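Local coordinates for protein CD180 antigen (Mus musculus, PDB 3T6Q) that probably cooperates with MD-1 and TLR4 in the innate immune response of B cells to bacterial lipopolysaccharide, leading to NF-kappa-B activation, at residues Leu131-Leu136 and Leu155-Phe160; Lys304-Ser309 and Pro325-Leu330. All coordinates share one frame; numbering follows the deposited sequence.

Contact 1: Leu131-Leu136 and Leu155-Phe160; sequences LESLYL and LKVLDF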
loop_
_atom_site.group_PDB
_atom_site.type_symbol
_atom_site.label_atom_id
_atom_site.label_comp_id
_atom_site.label_asym_id
_atom_site.label_seq_id
_atom_site.Cartn_x
_atom_site.Cartn_y
_atom_site.Cartn_z
ATOM N N LEU A 131 -12.955 2.307 22.831
ATOM C CA LEU A 131 -12.978 1.851 21.425
ATOM C C LEU A 131 -13.500 0.401 21.364
ATOM O O LEU A 131 -12.964 -0.458 22.064
ATOM C CB LEU A 131 -11.550 1.852 20.874
ATOM C CG LEU A 131 -11.208 2.310 19.447
ATOM C CD1 LEU A 131 -10.280 1.319 18.765
ATOM C CD2 LEU A 131 -12.377 2.683 18.576
ATOM N N GLU A 132 -14.467 0.147 20.483
ATOM C CA GLU A 132 -15.054 -1.184 20.268
ATOM C C GLU A 132 -14.611 -1.900 18.977
ATOM O O GLU A 132 -14.454 -3.106 18.995
ATOM C CB GLU A 132 -16.563 -1.089 20.233
ATOM C CG GLU A 132 -17.115 -0.604 21.548
ATOM C CD GLU A 132 -18.624 -0.697 21.607
ATOM O OE1 GLU A 132 -19.189 -0.245 22.625
ATOM O OE2 GLU A 132 -19.239 -1.218 20.646
ATOM N N SER A 133 -14.420 -1.156 17.889
ATOM C CA SER A 133 -14.074 -1.734 16.568
ATOM C C SER A 133 -12.927 -0.951 15.965
ATOM O O SER A 133 -12.986 0.275 15.919
ATOM C CB SER A 133 -15.255 -1.617 15.607
ATOM O OG SER A 133 -16.343 -2.368 16.070
ATOM N N LEU A 134 -11.917 -1.649 15.446
ATOM C CA LEU A 134 -10.863 -0.988 14.717
ATOM C C LEU A 134 -10.636 -1.742 13.395
ATOM O O LEU A 134 -10.212 -2.910 13.431
ATOM C CB LEU A 134 -9.581 -1.052 15.551
ATOM C CG LEU A 134 -8.568 0.097 15.489
ATOM C CD1 LEU A 134 -7.148 -0.346 15.800
ATOM C CD2 LEU A 134 -8.641 1.058 14.309
ATOM N N TYR A 135 -10.857 -1.084 12.253
ATOM C CA TYR A 135 -10.696 -1.731 10.937
ATOM C C TYR A 135 -9.429 -1.180 10.270
ATOM O O TYR A 135 -9.348 -0.007 9.973
ATOM C CB TYR A 135 -11.925 -1.426 10.074
ATOM C CG TYR A 135 -13.169 -2.114 10.602
ATOM C CD1 TYR A 135 -13.638 -3.310 10.014
ATOM C CD2 TYR A 135 -13.843 -1.607 11.701
ATOM C CE1 TYR A 135 -14.794 -3.954 10.507
ATOM C CE2 TYR A 135 -14.999 -2.237 12.190
ATOM C CZ TYR A 135 -15.448 -3.410 11.604
ATOM O OH TYR A 135 -16.604 -4.023 12.106
ATOM N N LEU A 136 -8.466 -2.052 10.059
ATOM C CA LEU A 136 -7.145 -1.684 9.568
ATOM C C LEU A 136 -6.835 -2.433 8.259
ATOM O O LEU A 136 -5.684 -2.632 7.927
ATOM C CB LEU A 136 -6.160 -2.075 10.643
ATOM C CG LEU A 136 -6.371 -1.337 12.014
ATOM C CD1 LEU A 136 -5.314 -1.835 12.993
ATOM C CD2 LEU A 136 -6.254 0.174 11.852
ATOM N N LEU A 155 -12.662 -3.389 23.466
ATOM C CA LEU A 155 -12.411 -3.838 22.051
ATOM C C LEU A 155 -13.110 -5.170 21.758
ATOM O O LEU A 155 -12.855 -6.161 22.452
ATOM C CB LEU A 155 -10.905 -3.928 21.800
ATOM C CG LEU A 155 -10.421 -4.026 20.354
ATOM C CD1 LEU A 155 -10.820 -2.788 19.527
ATOM C CD2 LEU A 155 -8.922 -4.263 20.355
ATOM N N LYS A 156 -14.009 -5.175 20.769
ATOM C CA LYS A 156 -14.711 -6.400 20.337
ATOM C C LYS A 156 -14.387 -6.843 18.883
ATOM O O LYS A 156 -14.550 -8.039 18.561
ATOM C CB LYS A 156 -16.212 -6.248 20.461
ATOM C CG LYS A 156 -16.730 -5.918 21.859
ATOM C CD LYS A 156 -16.230 -6.925 22.905
ATOM C CE LYS A 156 -16.676 -6.504 24.321
ATOM N NZ LYS A 156 -16.041 -7.388 25.343
ATOM N N VAL A 157 -13.961 -5.895 18.023
ATOM C CA VAL A 157 -13.574 -6.206 16.591
ATOM C C VAL A 157 -12.211 -5.629 16.251
ATOM O O VAL A 157 -11.978 -4.415 16.374
ATOM C CB VAL A 157 -14.634 -5.704 15.594
ATOM C CG1 VAL A 157 -14.205 -5.934 14.146
ATOM C CG2 VAL A 157 -15.958 -6.445 15.839
ATOM N N LEU A 158 -11.282 -6.490 15.861
ATOM C CA LEU A 158 -10.013 -6.034 15.392
ATOM C C LEU A 158 -9.854 -6.670 14.006
ATOM O O LEU A 158 -9.711 -7.880 13.905
ATOM C CB LEU A 158 -8.901 -6.550 16.287
ATOM C CG LEU A 158 -7.730 -5.686 16.742
ATOM C CD1 LEU A 158 -6.496 -6.502 17.149
ATOM C CD2 LEU A 158 -7.374 -4.470 15.871
ATOM N N ASP A 159 -9.843 -5.857 12.959
ATOM C CA ASP A 159 -9.913 -6.374 11.603
ATOM C C ASP A 159 -8.678 -6.000 10.784
ATOM O O ASP A 159 -8.418 -4.812 10.544
ATOM C CB ASP A 159 -11.199 -5.840 10.973
ATOM C CG ASP A 159 -11.539 -6.513 9.633
ATOM O OD1 ASP A 159 -10.672 -6.582 8.729
ATOM O OD2 ASP A 159 -12.695 -6.990 9.482
ATOM N N PHE A 160 -7.933 -7.017 10.352
ATOM C CA PHE A 160 -6.724 -6.831 9.573
ATOM C C PHE A 160 -6.845 -7.463 8.176
ATOM O O PHE A 160 -5.839 -7.841 7.592
ATOM C CB PHE A 160 -5.524 -7.457 10.275
ATOM C CG PHE A 160 -5.117 -6.807 11.585
ATOM C CD1 PHE A 160 -4.256 -5.694 11.611
ATOM C CD2 PHE A 160 -5.510 -7.372 12.807
ATOM C CE1 PHE A 160 -3.843 -5.136 12.836
ATOM C CE2 PHE A 160 -5.104 -6.815 14.027
ATOM C CZ PHE A 160 -4.258 -5.709 14.047
#
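The Tyr-135 side chain slants across Asp-159 and Val-157 of the neighbouring strand. Its CG is anti to its own carbonyl carbon (chi1 -68°), and beyond CB the ring passes Asp-159 first: CD1 lies 3.6 Å from Asp-159 CB, and CE1 is 3.8 Å from Asp-159 OD2. Ring and carboxylate planes are 29° apart. Farther out, CZ comes to 3.8 Å from Val-157 CG1, and the tip, OH, also rests against that methyl. Phe-111 stacks on the ring, and a basic side chain from the chain of another protein packs on Tyr-135. The carboxylate has polar partners elsewhere, Gln-161 N and Asn-185 ND2. This is the concave side of two consecutive leucine-rich repeats, LRR 5 and LRR 6, whose short parallel strands belong to successive turns of the solenoid. Backbone hydrogen bonds link them, including Leu-134 N to Val-157 O (2.9 Å) and Asp-159 N to Leu-134 O (3.0 Å). Leu-134 and Leu-158 point to the other face, into the core, and lie side by side, Leu-134 CB 4.1 Å from Leu-158 CD2. Just past the strands Leu-136 CD1 touches Phe-160 CE1 at 3.6 Å, while Asn-163 ND2 binds both Leu-136 O and Phe-160 O.

Contact 2: Lys304-Ser309 and Pro325-Leu330; sequences KKLVLS and PSLTHL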
loop_
_atom_site.group_PDB
_atom_site.type_symbol
_atom_site.label_atom_id
_atom_site.label_comp_id
_atom_site.label_asym_id
_atom_site.label_seq_id
_atom_site.Cartn_x
_atom_site.Cartn_y
_atom_site.Cartn_z
ATOM N N LYS A 304 -24.353 -30.687 15.431
ATOM C CA LYS A 304 -25.736 -30.214 15.353
ATOM C C LYS A 304 -26.113 -29.608 13.976
ATOM O O LYS A 304 -27.256 -29.755 13.507
ATOM C CB LYS A 304 -26.004 -29.200 16.474
ATOM C CG LYS A 304 -25.607 -29.714 17.877
ATOM C CD LYS A 304 -26.322 -31.016 18.263
ATOM C CE LYS A 304 -26.159 -31.278 19.788
ATOM N NZ LYS A 304 -24.694 -31.385 20.066
ATOM N N LYS A 305 -25.172 -28.917 13.350
ATOM C CA LYS A 305 -25.482 -28.193 12.089
ATOM C C LYS A 305 -24.441 -28.547 11.049
ATOM O O LYS A 305 -23.242 -28.507 11.340
ATOM C CB LYS A 305 -25.533 -26.664 12.283
ATOM C CG LYS A 305 -26.478 -26.251 13.423
ATOM C CD LYS A 305 -26.731 -24.733 13.464
ATOM C CE LYS A 305 -27.509 -24.320 14.697
ATOM N NZ LYS A 305 -28.119 -22.976 14.471
ATOM N N LEU A 306 -24.904 -28.868 9.844
ATOM C CA LEU A 306 -24.024 -29.260 8.766
ATOM C C LEU A 306 -24.432 -28.539 7.467
ATOM O O LEU A 306 -25.613 -28.514 7.100
ATOM C CB LEU A 306 -24.069 -30.793 8.553
ATOM C CG LEU A 306 -23.197 -31.401 7.442
ATOM C CD1 LEU A 306 -21.688 -31.148 7.661
ATOM C CD2 LEU A 306 -23.492 -32.905 7.276
ATOM N N VAL A 307 -23.449 -27.958 6.784
ATOM C CA VAL A 307 -23.738 -27.310 5.535
ATOM C C VAL A 307 -22.972 -28.049 4.437
ATOM O O VAL A 307 -21.730 -28.105 4.478
ATOM C CB VAL A 307 -23.304 -25.840 5.544
ATOM C CG1 VAL A 307 -23.592 -25.193 4.156
ATOM C CG2 VAL A 307 -24.031 -25.049 6.652
ATOM N N LEU A 308 -23.691 -28.604 3.470
ATOM C CA LEU A 308 -23.047 -29.347 2.323
ATOM C C LEU A 308 -23.470 -28.723 0.992
ATOM O O LEU A 308 -23.488 -29.374 -0.056
ATOM C CB LEU A 308 -23.512 -30.801 2.338
ATOM C CG LEU A 308 -23.145 -31.641 3.595
ATOM C CD1 LEU A 308 -23.756 -33.041 3.541
ATOM C CD2 LEU A 308 -21.654 -31.709 3.760
ATOM N N SER A 309 -23.857 -27.463 1.065
ATOM C CA SER A 309 -24.291 -26.710 -0.130
ATOM C C SER A 309 -23.198 -26.615 -1.183
ATOM O O SER A 309 -21.990 -26.635 -0.857
ATOM C CB SER A 309 -24.689 -25.315 0.325
ATOM O OG SER A 309 -25.780 -25.424 1.233
ATOM N N PRO A 325 -26.096 -38.581 13.560
ATOM C CA PRO A 325 -27.377 -38.803 14.252
ATOM C C PRO A 325 -27.876 -37.635 15.132
ATOM O O PRO A 325 -29.096 -37.582 15.432
ATOM C CB PRO A 325 -27.104 -40.039 15.121
ATOM C CG PRO A 325 -25.611 -40.038 15.326
ATOM C CD PRO A 325 -25.052 -39.508 14.035
ATOM N N SER A 326 -26.993 -36.697 15.521
ATOM C CA SER A 326 -27.448 -35.568 16.367
ATOM C C SER A 326 -27.939 -34.342 15.570
ATOM O O SER A 326 -28.412 -33.364 16.167
ATOM C CB SER A 326 -26.340 -35.120 17.353
ATOM O OG SER A 326 -25.947 -36.225 18.130
ATOM N N LEU A 327 -27.834 -34.366 14.238
ATOM C CA LEU A 327 -28.136 -33.134 13.462
ATOM C C LEU A 327 -29.496 -32.513 13.720
ATOM O O LEU A 327 -30.519 -33.221 13.718
ATOM C CB LEU A 327 -28.077 -33.365 11.955
ATOM C CG LEU A 327 -26.811 -33.221 11.146
ATOM C CD1 LEU A 327 -27.187 -33.022 9.664
ATOM C CD2 LEU A 327 -25.832 -32.175 11.666
ATOM N N THR A 328 -29.515 -31.205 13.959
ATOM C CA THR A 328 -30.781 -30.495 14.056
ATOM C C THR A 328 -30.996 -29.617 12.794
ATOM O O THR A 328 -32.135 -29.272 12.477
ATOM C CB THR A 328 -30.832 -29.575 15.322
ATOM O OG1 THR A 328 -29.704 -28.688 15.305
ATOM C CG2 THR A 328 -30.764 -30.441 16.585
ATOM N N HIS A 329 -29.897 -29.220 12.144
ATOM C CA HIS A 329 -29.947 -28.366 10.948
ATOM C C HIS A 329 -29.085 -28.948 9.846
ATOM O O HIS A 329 -27.900 -29.254 10.053
ATOM C CB HIS A 329 -29.404 -26.947 11.260
ATOM C CG HIS A 329 -30.154 -26.240 12.396
ATOM N ND1 HIS A 329 -30.732 -25.025 12.240
ATOM C CD2 HIS A 329 -30.401 -26.622 13.726
ATOM C CE1 HIS A 329 -31.327 -24.659 13.400
ATOM N NE2 HIS A 329 -31.132 -25.644 14.300
ATOM N N LEU A 330 -29.657 -29.041 8.647
ATOM C CA LEU A 330 -28.950 -29.576 7.469
ATOM C C LEU A 330 -29.279 -28.702 6.257
ATOM O O LEU A 330 -30.445 -28.542 5.927
ATOM C CB LEU A 330 -29.408 -31.025 7.179
ATOM C CG LEU A 330 -28.811 -31.645 5.874
ATOM C CD1 LEU A 330 -27.279 -31.754 5.962
ATOM C CD2 LEU A 330 -29.409 -33.022 5.656
HETATM O O HOH W 1 -25.789 -34.587 20.543
#
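Lys-304 O is gripped by two successive N-H groups of the next coil. Thr-328 N gives the shorter bond, 2.7 Å to Lys-304 O, lying in the carbonyl plane on a lone pair; His-329 N binds the same oxygen at 3.0 Å, close to the line of the C=O bond. Leu-327 CD2 also packs against this carbonyl. One residue on, Leu-306 N returns a bond of 3.0 Å to His-329 O.

On the face that carries Lys-305 and His-329, the two side chains run together. The lysine chain is extended beyond CG (chi2 -170°), which carries its methylenes along the imidazole: CG lies 3.7 Å from His-329 CB, and CE sits over the ring in a CH-pi contact, 3.8 Å from the His-329 centroid. The ammonium continues over the same face.

The Lys-304 chain, bent at chi2 and chi4, runs past Ser-326, its CD 3.8 Å from Ser-326 O, and its NZ is held by Thr-302 O and Gln-281 OE1. A water donates to Ser-326 OG, which is also hydrogen-bonded to Ser-301 O, and is weakly bound by Lys-304 NZ. On the other face Leu-306 CB meets Leu-327 CD2 at 3.8 Å, and Leu-306 CD2 lies 4.2 Å from Leu-330 CD1. Parallel strands on the concave face, with leucines of successive turns stacked behind them, are characteristic of the leucine-rich-repeat solenoid, here at the junction of LRR 10 and LRR 11.

Overall arrangement
Contacts 1 and 2 are the same kind of repeat junction at two points along one curved solenoid. Their centres lie 32 Å apart and their nearest atoms about 21 Å, so neither touches the other; strands 182-185, 203-208, 226-231, 255-260 and 282-284 intervene. The joint is alike in both: the carbonyl just before the first strand takes two consecutive N-H groups, Lys-156 and Val-157 on Glu-132 O in contact 1. What differs is the concave dressing, aromatic and acidic with a valine in contact 1, two basic residues in contact 2. Another protein chain packs on contact 1, whereas none in the assembly touches contact 2.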